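Local coordinates for protein imidazolonepropionase (Unidentified, PDB 2Q09) that catalyses the hydrolytic opening of the imidazolone ring of 4-imidazolone-5-propanoate to N-formimidoyl-L-glutamate, the third step of histidine degradation, at residues 114-128 / 153-167. Numbering follows the deposited sequence.
Sequences ASEDQLFELALPRVK and KMLRVARRLGEALPI
R160 lays its guanidinium almost flat on one face of the F120 ring, planes 18° apart, an off-centre cation-pi stack with CZ 4.3 Å from the ring centroid. Its nitrogens also reach acid: R160 NH1 donates to D117 OD1 (2.8 Å), which lies tilted from the guanidinium plane, and makes a longer salt bridge with E116 OE2. A leucine in place of R160 would probably leave D117 without its charged mate and uncover that face of F120. E116, extended with CG anti to the backbone N (chi1 -171°), is long enough to give its other oxygen, OE1, to R156 NE at 2.9 Å, in a nearly straight bond (165°). These helices, 116-133 and 148-164, are neighbours on the outside of the amidohydrolase TIM barrel, with knobs-into-holes packing. Branched aliphatics suit the inner side: L161 fits among F120, A123, L124 and V127, while L165 CD1 meets V127 CG1 at 3.6 Å. Beneath them L161 rests on I140 and I167 on V138 of strand 135-141. At the other end K153, bent at chi3, carries NZ to A114 O (2.9 Å) and is salt-bridged to D150; S115 and Q118 begin the helix with a capping box.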
ATOM      1  N   ALA A 114     -21.076 -10.893   4.087  1.00 23.66           N
ATOM      2  CA  ALA A 114     -21.317 -10.001   2.963  1.00 23.28           C
ATOM      3  C   ALA A 114     -21.107 -10.761   1.663  1.00 23.97           C
ATOM      4  O   ALA A 114     -20.224 -11.611   1.572  1.00 26.00           O
ATOM      5  CB  ALA A 114     -20.367  -8.798   3.023  1.00 23.50           C
ATOM      6  N   SER A 115     -21.905 -10.445   0.652  1.00 23.17           N
ATOM      7  CA  SER A 115     -21.762 -11.093  -0.642  1.00 23.28           C
ATOM      8  C   SER A 115     -20.619 -10.415  -1.387  1.00 24.03           C
ATOM      9  O   SER A 115     -20.239  -9.288  -1.058  1.00 22.08           O
ATOM     10  CB  SER A 115     -23.038 -10.944  -1.471  1.00 24.49           C
ATOM     11  OG  SER A 115     -23.194  -9.612  -1.935  1.00 23.45           O
ATOM     12  N   GLU A 116     -20.084 -11.098  -2.394  1.00 23.31           N
ATOM     13  CA  GLU A 116     -19.005 -10.543  -3.198  1.00 23.91           C
ATOM     14  C   GLU A 116     -19.457  -9.214  -3.808  1.00 24.18           C
ATOM     15  O   GLU A 116     -18.707  -8.239  -3.818  1.00 21.96           O
ATOM     16  CB  GLU A 116     -18.610 -11.514  -4.314  1.00 24.35           C
ATOM     17  CG  GLU A 116     -17.350 -11.095  -5.042  1.00 26.86           C
ATOM     18  CD  GLU A 116     -16.954 -12.060  -6.140  1.00 27.84           C
ATOM     19  OE1 GLU A 116     -16.802 -13.267  -5.848  1.00 28.53           O
ATOM     20  OE2 GLU A 116     -16.797 -11.606  -7.294  1.00 28.30           O
ATOM     21  N   ASP A 117     -20.693  -9.177  -4.309  1.00 22.51           N
ATOM     22  CA  ASP A 117     -21.225  -7.955  -4.912  1.00 23.51           C
ATOM     23  C   ASP A 117     -21.347  -6.833  -3.884  1.00 23.21           C
ATOM     24  O   ASP A 117     -21.144  -5.664  -4.215  1.00 24.00           O
ATOM     25  CB  ASP A 117     -22.608  -8.188  -5.542  1.00 24.73           C
ATOM     26  CG  ASP A 117     -22.552  -9.054  -6.781  1.00 29.04           C
ATOM     27  OD1 ASP A 117     -21.473  -9.158  -7.397  1.00 29.33           O
ATOM     28  OD2 ASP A 117     -23.601  -9.625  -7.149  1.00 29.06           O
ATOM     29  N   GLN A 118     -21.694  -7.182  -2.647  1.00 22.11           N
ATOM     30  CA  GLN A 118     -21.837  -6.186  -1.583  1.00 23.30           C
ATOM     31  C   GLN A 118     -20.479  -5.587  -1.187  1.00 22.65           C
ATOM     32  O   GLN A 118     -20.373  -4.388  -0.945  1.00 22.14           O
ATOM     33  CB  GLN A 118     -22.495  -6.798  -0.341  1.00 25.65           C
ATOM     34  CG  GLN A 118     -23.991  -7.073  -0.485  1.00 32.07           C
ATOM     35  CD  GLN A 118     -24.597  -7.732   0.746  1.00 34.81           C
ATOM     36  OE1 GLN A 118     -24.117  -8.764   1.209  1.00 35.09           O
ATOM     37  NE2 GLN A 118     -25.666  -7.141   1.274  1.00 36.53           N
ATOM     38  N   LEU A 119     -19.448  -6.424  -1.098  1.00 21.65           N
ATOM     39  CA  LEU A 119     -18.114  -5.940  -0.738  1.00 21.78           C
ATOM     40  C   LEU A 119     -17.592  -4.980  -1.801  1.00 22.33           C
ATOM     41  O   LEU A 119     -16.937  -3.988  -1.488  1.00 24.30           O
ATOM     42  CB  LEU A 119     -17.147  -7.111  -0.575  1.00 21.11           C
ATOM     43  CG  LEU A 119     -17.380  -8.008   0.646  1.00 21.03           C
ATOM     44  CD1 LEU A 119     -16.427  -9.189   0.592  1.00 19.62           C
ATOM     45  CD2 LEU A 119     -17.186  -7.207   1.927  1.00 20.90           C
ATOM     46  N   PHE A 120     -17.899  -5.280  -3.058  1.00 22.43           N
ATOM     47  CA  PHE A 120     -17.488  -4.451  -4.186  1.00 22.39           C
ATOM     48  C   PHE A 120     -18.126  -3.069  -4.072  1.00 23.41           C
ATOM     49  O   PHE A 120     -17.450  -2.047  -4.203  1.00 23.01           O
ATOM     50  CB  PHE A 120     -17.920  -5.113  -5.497  1.00 22.97           C
ATOM     51  CG  PHE A 120     -17.660  -4.281  -6.718  1.00 22.06           C
ATOM     52  CD1 PHE A 120     -16.375  -4.157  -7.238  1.00 24.49           C
ATOM     53  CD2 PHE A 120     -18.702  -3.598  -7.340  1.00 24.49           C
ATOM     54  CE1 PHE A 120     -16.133  -3.368  -8.364  1.00 24.74           C
ATOM     55  CE2 PHE A 120     -18.472  -2.810  -8.463  1.00 23.51           C
ATOM     56  CZ  PHE A 120     -17.181  -2.692  -8.976  1.00 25.19           C
ATOM     57  N   GLU A 121     -19.433  -3.048  -3.828  1.00 23.02           N
ATOM     58  CA  GLU A 121     -20.170  -1.799  -3.688  1.00 23.84           C
ATOM     59  C   GLU A 121     -19.690  -0.997  -2.472  1.00 23.15           C
ATOM     60  O   GLU A 121     -19.696   0.231  -2.494  1.00 23.06           O
ATOM     61  CB  GLU A 121     -21.672  -2.080  -3.558  1.00 26.03           C
ATOM     62  CG  GLU A 121     -22.312  -2.735  -4.778  1.00 31.73           C
ATOM     63  CD  GLU A 121     -22.246  -1.867  -6.025  1.00 34.61           C
ATOM     64  OE1 GLU A 121     -22.375  -0.631  -5.901  1.00 39.75           O
ATOM     65  OE2 GLU A 121     -22.079  -2.416  -7.132  1.00 35.55           O
ATOM     66  N   LEU A 122     -19.301  -1.693  -1.409  1.00 23.34           N
ATOM     67  CA  LEU A 122     -18.813  -1.030  -0.200  1.00 22.08           C
ATOM     68  C   LEU A 122     -17.421  -0.434  -0.411  1.00 22.13           C
ATOM     69  O   LEU A 122     -17.075   0.599   0.173  1.00 20.92           O
ATOM     70  CB  LEU A 122     -18.757  -2.018   0.964  1.00 22.88           C
ATOM     71  CG  LEU A 122     -20.089  -2.395   1.612  1.00 24.58           C
ATOM     72  CD1 LEU A 122     -19.886  -3.560   2.559  1.00 24.02           C
ATOM     73  CD2 LEU A 122     -20.651  -1.178   2.353  1.00 24.15           C
ATOM     74  N   ALA A 123     -16.629  -1.090  -1.247  1.00 21.00           N
ATOM     75  CA  ALA A 123     -15.266  -0.643  -1.513  1.00 21.77           C
ATOM     76  C   ALA A 123     -15.141   0.461  -2.562  1.00 21.28           C
ATOM     77  O   ALA A 123     -14.173   1.225  -2.530  1.00 21.06           O
ATOM     78  CB  ALA A 123     -14.391  -1.845  -1.918  1.00 19.44           C
ATOM     79  N   LEU A 124     -16.088   0.529  -3.499  1.00 21.84           N
ATOM     80  CA  LEU A 124     -16.036   1.550  -4.547  1.00 23.96           C
ATOM     81  C   LEU A 124     -15.759   2.968  -4.031  1.00 23.15           C
ATOM     82  O   LEU A 124     -14.776   3.586  -4.417  1.00 24.92           O
ATOM     83  CB  LEU A 124     -17.337   1.564  -5.366  1.00 26.10           C
ATOM     84  CG  LEU A 124     -17.511   0.453  -6.400  1.00 30.35           C
ATOM     85  CD1 LEU A 124     -18.880   0.572  -7.079  1.00 30.49           C
ATOM     86  CD2 LEU A 124     -16.393   0.555  -7.432  1.00 28.76           C
ATOM     87  N   PRO A 125     -16.630   3.501  -3.156  1.00 22.86           N
ATOM     88  CA  PRO A 125     -16.438   4.856  -2.618  1.00 23.56           C
ATOM     89  C   PRO A 125     -15.104   5.063  -1.905  1.00 22.51           C
ATOM     90  O   PRO A 125     -14.574   6.175  -1.888  1.00 21.81           O
ATOM     91  CB  PRO A 125     -17.630   5.026  -1.679  1.00 23.29           C
ATOM     92  CG  PRO A 125     -17.884   3.624  -1.222  1.00 23.99           C
ATOM     93  CD  PRO A 125     -17.775   2.848  -2.505  1.00 22.55           C
ATOM     94  N   ARG A 126     -14.569   4.002  -1.311  1.00 22.43           N
ATOM     95  CA  ARG A 126     -13.291   4.102  -0.616  1.00 21.13           C
ATOM     96  C   ARG A 126     -12.176   4.300  -1.644  1.00 22.53           C
ATOM     97  O   ARG A 126     -11.326   5.177  -1.491  1.00 20.60           O
ATOM     98  CB  ARG A 126     -13.042   2.840   0.213  1.00 21.71           C
ATOM     99  CG  ARG A 126     -14.112   2.614   1.305  1.00 20.37           C
ATOM    100  CD  ARG A 126     -13.996   1.233   1.961  1.00 23.21           C
ATOM    101  NE  ARG A 126     -15.147   0.978   2.826  1.00 23.29           N
ATOM    102  CZ  ARG A 126     -15.558  -0.229   3.203  1.00 23.15           C
ATOM    103  NH1 ARG A 126     -14.910  -1.314   2.795  1.00 23.06           N
ATOM    104  NH2 ARG A 126     -16.632  -0.351   3.978  1.00 25.75           N
ATOM    105  N   VAL A 127     -12.182   3.488  -2.693  1.00 21.08           N
ATOM    106  CA  VAL A 127     -11.169   3.607  -3.733  1.00 22.25           C
ATOM    107  C   VAL A 127     -11.279   4.949  -4.450  1.00 22.20           C
ATOM    108  O   VAL A 127     -10.269   5.518  -4.855  1.00 22.49           O
ATOM    109  CB  VAL A 127     -11.288   2.481  -4.778  1.00 22.66           C
ATOM    110  CG1 VAL A 127     -10.217   2.657  -5.866  1.00 22.93           C
ATOM    111  CG2 VAL A 127     -11.116   1.131  -4.099  1.00 22.31           C
ATOM    112  N   LYS A 128     -12.496   5.463  -4.596  1.00 22.89           N
ATOM    113  CA  LYS A 128     -12.675   6.739  -5.279  1.00 23.28           C
ATOM    114  C   LYS A 128     -12.025   7.882  -4.516  1.00 22.92           C
ATOM    115  O   LYS A 128     -11.562   8.854  -5.116  1.00 22.96           O
ATOM    116  CB  LYS A 128     -14.162   7.018  -5.514  1.00 24.47           C
ATOM    117  CG  LYS A 128     -14.742   6.104  -6.598  1.00 27.36           C
ATOM    118  CD  LYS A 128     -16.195   6.414  -6.917  1.00 29.79           C
ATOM    119  CE  LYS A 128     -16.694   5.459  -7.991  1.00 33.61           C
ATOM    120  NZ  LYS A 128     -18.113   5.698  -8.369  1.00 36.36           N
ATOM    121  N   LYS A 153     -12.798 -14.670  -2.240  1.00 22.00           N
ATOM    122  CA  LYS A 153     -13.896 -13.764  -2.558  1.00 23.69           C
ATOM    123  C   LYS A 153     -13.358 -12.333  -2.493  1.00 21.59           C
ATOM    124  O   LYS A 153     -13.661 -11.502  -3.335  1.00 21.47           O
ATOM    125  CB  LYS A 153     -15.030 -13.948  -1.540  1.00 25.35           C
ATOM    126  CG  LYS A 153     -16.129 -12.912  -1.619  1.00 26.02           C
ATOM    127  CD  LYS A 153     -17.301 -13.258  -0.687  1.00 27.67           C
ATOM    128  CE  LYS A 153     -16.911 -13.209   0.774  1.00 26.00           C
ATOM    129  NZ  LYS A 153     -18.074 -13.506   1.664  1.00 26.46           N
HETATM  130  N   MSE A 154     -12.564 -12.053  -1.471  1.00 21.93           N
HETATM  131  CA  MSE A 154     -11.989 -10.727  -1.308  1.00 20.96           C
HETATM  132  C   MSE A 154     -11.026 -10.408  -2.444  1.00 19.93           C
HETATM  133  O   MSE A 154     -11.036  -9.302  -2.986  1.00 18.54           O
HETATM  134  CB  MSE A 154     -11.285 -10.625   0.043  1.00 22.49           C
HETATM  135  CG  MSE A 154     -12.279 -10.711   1.206  1.00 23.92           C
HETATM  136 SE   MSE A 154     -11.435 -10.638   2.916  1.00 27.64          SE
HETATM  137  CE  MSE A 154     -10.475 -12.267   2.865  1.00 33.78           C
ATOM    138  N   LEU A 155     -10.204 -11.382  -2.811  1.00 19.49           N
ATOM    139  CA  LEU A 155      -9.257 -11.175  -3.902  1.00 20.59           C
ATOM    140  C   LEU A 155      -9.999 -10.916  -5.207  1.00 20.27           C
ATOM    141  O   LEU A 155      -9.547 -10.124  -6.032  1.00 19.99           O
ATOM    142  CB  LEU A 155      -8.330 -12.386  -4.050  1.00 20.40           C
ATOM    143  CG  LEU A 155      -7.508 -12.755  -2.811  1.00 22.39           C
ATOM    144  CD1 LEU A 155      -6.638 -13.963  -3.130  1.00 23.59           C
ATOM    145  CD2 LEU A 155      -6.630 -11.570  -2.385  1.00 23.18           C
ATOM    146  N   ARG A 156     -11.134 -11.585  -5.400  1.00 21.48           N
ATOM    147  CA  ARG A 156     -11.908 -11.368  -6.615  1.00 22.72           C
ATOM    148  C   ARG A 156     -12.485  -9.957  -6.629  1.00 21.02           C
ATOM    149  O   ARG A 156     -12.538  -9.319  -7.671  1.00 19.85           O
ATOM    150  CB  ARG A 156     -13.034 -12.402  -6.741  1.00 24.71           C
ATOM    151  CG  ARG A 156     -12.538 -13.779  -7.189  1.00 29.47           C
ATOM    152  CD  ARG A 156     -13.686 -14.651  -7.698  1.00 33.23           C
ATOM    153  NE  ARG A 156     -14.592 -15.051  -6.629  1.00 35.52           N
ATOM    154  CZ  ARG A 156     -14.382 -16.074  -5.813  1.00 36.72           C
ATOM    155  NH1 ARG A 156     -13.296 -16.821  -5.937  1.00 36.45           N
ATOM    156  NH2 ARG A 156     -15.265 -16.345  -4.868  1.00 36.81           N
ATOM    157  N   VAL A 157     -12.939  -9.475  -5.475  1.00 20.23           N
ATOM    158  CA  VAL A 157     -13.484  -8.124  -5.407  1.00 20.86           C
ATOM    159  C   VAL A 157     -12.367  -7.134  -5.750  1.00 20.42           C
ATOM    160  O   VAL A 157     -12.602  -6.138  -6.434  1.00 20.63           O
ATOM    161  CB  VAL A 157     -14.027  -7.792  -3.996  1.00 21.43           C
ATOM    162  CG1 VAL A 157     -14.342  -6.293  -3.892  1.00 21.57           C
ATOM    163  CG2 VAL A 157     -15.293  -8.597  -3.719  1.00 22.54           C
ATOM    164  N   ALA A 158     -11.161  -7.414  -5.268  1.00 20.46           N
ATOM    165  CA  ALA A 158     -10.022  -6.542  -5.541  1.00 21.62           C
ATOM    166  C   ALA A 158      -9.779  -6.461  -7.056  1.00 21.96           C
ATOM    167  O   ALA A 158      -9.628  -5.371  -7.607  1.00 22.45           O
ATOM    168  CB  ALA A 158      -8.782  -7.054  -4.820  1.00 20.60           C
ATOM    169  N   ARG A 159      -9.750  -7.611  -7.724  1.00 22.06           N
ATOM    170  CA  ARG A 159      -9.562  -7.633  -9.173  1.00 23.54           C
ATOM    171  C   ARG A 159     -10.689  -6.849  -9.841  1.00 23.71           C
ATOM    172  O   ARG A 159     -10.451  -6.132 -10.809  1.00 24.38           O
ATOM    173  CB  ARG A 159      -9.584  -9.068  -9.718  1.00 23.57           C
ATOM    174  CG  ARG A 159      -8.398  -9.938  -9.328  1.00 22.61           C
ATOM    175  CD  ARG A 159      -7.057  -9.409  -9.855  1.00 25.27           C
ATOM    176  NE  ARG A 159      -5.995 -10.384  -9.604  1.00 25.63           N
ATOM    177  CZ  ARG A 159      -4.707 -10.087  -9.446  1.00 26.42           C
ATOM    178  NH1 ARG A 159      -4.289  -8.829  -9.512  1.00 26.01           N
ATOM    179  NH2 ARG A 159      -3.833 -11.060  -9.209  1.00 24.74           N
ATOM    180  N   ARG A 160     -11.916  -7.009  -9.343  1.00 23.55           N
ATOM    181  CA  ARG A 160     -13.070  -6.296  -9.906  1.00 25.12           C
ATOM    182  C   ARG A 160     -12.893  -4.786  -9.823  1.00 24.35           C
ATOM    183  O   ARG A 160     -13.246  -4.050 -10.746  1.00 24.28           O
ATOM    184  CB  ARG A 160     -14.364  -6.672  -9.173  1.00 26.17           C
ATOM    185  CG  ARG A 160     -15.181  -7.727  -9.870  1.00 31.75           C
ATOM    186  CD  ARG A 160     -16.361  -8.184  -9.008  1.00 33.16           C
ATOM    187  NE  ARG A 160     -17.547  -7.344  -9.133  1.00 35.57           N
ATOM    188  CZ  ARG A 160     -18.679  -7.583  -8.469  1.00 35.29           C
ATOM    189  NH1 ARG A 160     -18.766  -8.622  -7.643  1.00 35.13           N
ATOM    190  NH2 ARG A 160     -19.728  -6.792  -8.639  1.00 34.79           N
ATOM    191  N   LEU A 161     -12.354  -4.317  -8.701  1.00 23.15           N
ATOM    192  CA  LEU A 161     -12.138  -2.889  -8.515  1.00 23.69           C
ATOM    193  C   LEU A 161     -11.135  -2.370  -9.536  1.00 23.45           C
ATOM    194  O   LEU A 161     -11.322  -1.293 -10.105  1.00 24.83           O
ATOM    195  CB  LEU A 161     -11.644  -2.612  -7.092  1.00 22.48           C
ATOM    196  CG  LEU A 161     -12.682  -2.925  -6.004  1.00 21.69           C
ATOM    197  CD1 LEU A 161     -12.020  -2.958  -4.636  1.00 21.72           C
ATOM    198  CD2 LEU A 161     -13.786  -1.869  -6.053  1.00 20.48           C
ATOM    199  N   GLY A 162     -10.083  -3.149  -9.771  1.00 24.75           N
ATOM    200  CA  GLY A 162      -9.061  -2.755 -10.726  1.00 26.43           C
ATOM    201  C   GLY A 162      -9.585  -2.722 -12.150  1.00 27.58           C
ATOM    202  O   GLY A 162      -9.050  -2.020 -13.003  1.00 28.01           O
ATOM    203  N   GLU A 163     -10.640  -3.483 -12.412  1.00 29.10           N
ATOM    204  CA  GLU A 163     -11.227  -3.521 -13.749  1.00 30.07           C
ATOM    205  C   GLU A 163     -12.277  -2.434 -13.930  1.00 28.72           C
ATOM    206  O   GLU A 163     -12.416  -1.869 -15.016  1.00 28.23           O
ATOM    207  CB  GLU A 163     -11.869  -4.885 -14.007  1.00 32.85           C
ATOM    208  CG  GLU A 163     -10.873  -5.996 -14.298  1.00 39.14           C
ATOM    209  CD  GLU A 163     -10.064  -5.721 -15.551  1.00 43.92           C
ATOM    210  OE1 GLU A 163      -9.128  -4.896 -15.491  1.00 46.41           O
ATOM    211  OE2 GLU A 163     -10.375  -6.320 -16.602  1.00 47.93           O
ATOM    212  N   ALA A 164     -13.006  -2.136 -12.861  1.00 27.33           N
ATOM    213  CA  ALA A 164     -14.066  -1.137 -12.918  1.00 27.38           C
ATOM    214  C   ALA A 164     -13.614   0.315 -12.768  1.00 27.14           C
ATOM    215  O   ALA A 164     -14.308   1.226 -13.233  1.00 26.87           O
ATOM    216  CB  ALA A 164     -15.121  -1.457 -11.868  1.00 25.65           C
ATOM    217  N   LEU A 165     -12.467   0.539 -12.135  1.00 27.11           N
ATOM    218  CA  LEU A 165     -11.977   1.900 -11.923  1.00 26.43           C
ATOM    219  C   LEU A 165     -10.606   2.111 -12.561  1.00 26.50           C
ATOM    220  O   LEU A 165      -9.857   1.154 -12.766  1.00 25.73           O
ATOM    221  CB  LEU A 165     -11.900   2.200 -10.420  1.00 26.86           C
ATOM    222  CG  LEU A 165     -13.211   2.101  -9.626  1.00 27.54           C
ATOM    223  CD1 LEU A 165     -12.933   2.254  -8.140  1.00 27.39           C
ATOM    224  CD2 LEU A 165     -14.181   3.177 -10.095  1.00 29.63           C
ATOM    225  N   PRO A 166     -10.264   3.371 -12.879  1.00 25.86           N
ATOM    226  CA  PRO A 166      -8.973   3.694 -13.496  1.00 26.32           C
ATOM    227  C   PRO A 166      -7.859   3.713 -12.448  1.00 25.34           C
ATOM    228  O   PRO A 166      -7.330   4.773 -12.102  1.00 26.40           O
ATOM    229  CB  PRO A 166      -9.227   5.068 -14.105  1.00 25.43           C
ATOM    230  CG  PRO A 166     -10.123   5.710 -13.075  1.00 26.66           C
ATOM    231  CD  PRO A 166     -11.101   4.580 -12.738  1.00 27.30           C
ATOM    232  N   ILE A 167      -7.503   2.530 -11.960  1.00 24.81           N
ATOM    233  CA  ILE A 167      -6.480   2.420 -10.928  1.00 24.49           C
ATOM    234  C   ILE A 167      -5.890   1.008 -10.961  1.00 24.26           C
ATOM    235  O   ILE A 167      -6.610   0.040 -11.209  1.00 23.52           O
ATOM    236  CB  ILE A 167      -7.131   2.733  -9.540  1.00 25.13           C
ATOM    237  CG1 ILE A 167      -6.075   3.107  -8.497  1.00 26.38           C
ATOM    238  CG2 ILE A 167      -7.987   1.558  -9.085  1.00 24.53           C
ATOM    239  CD1 ILE A 167      -5.196   1.983  -8.058  1.00 32.86           C
TER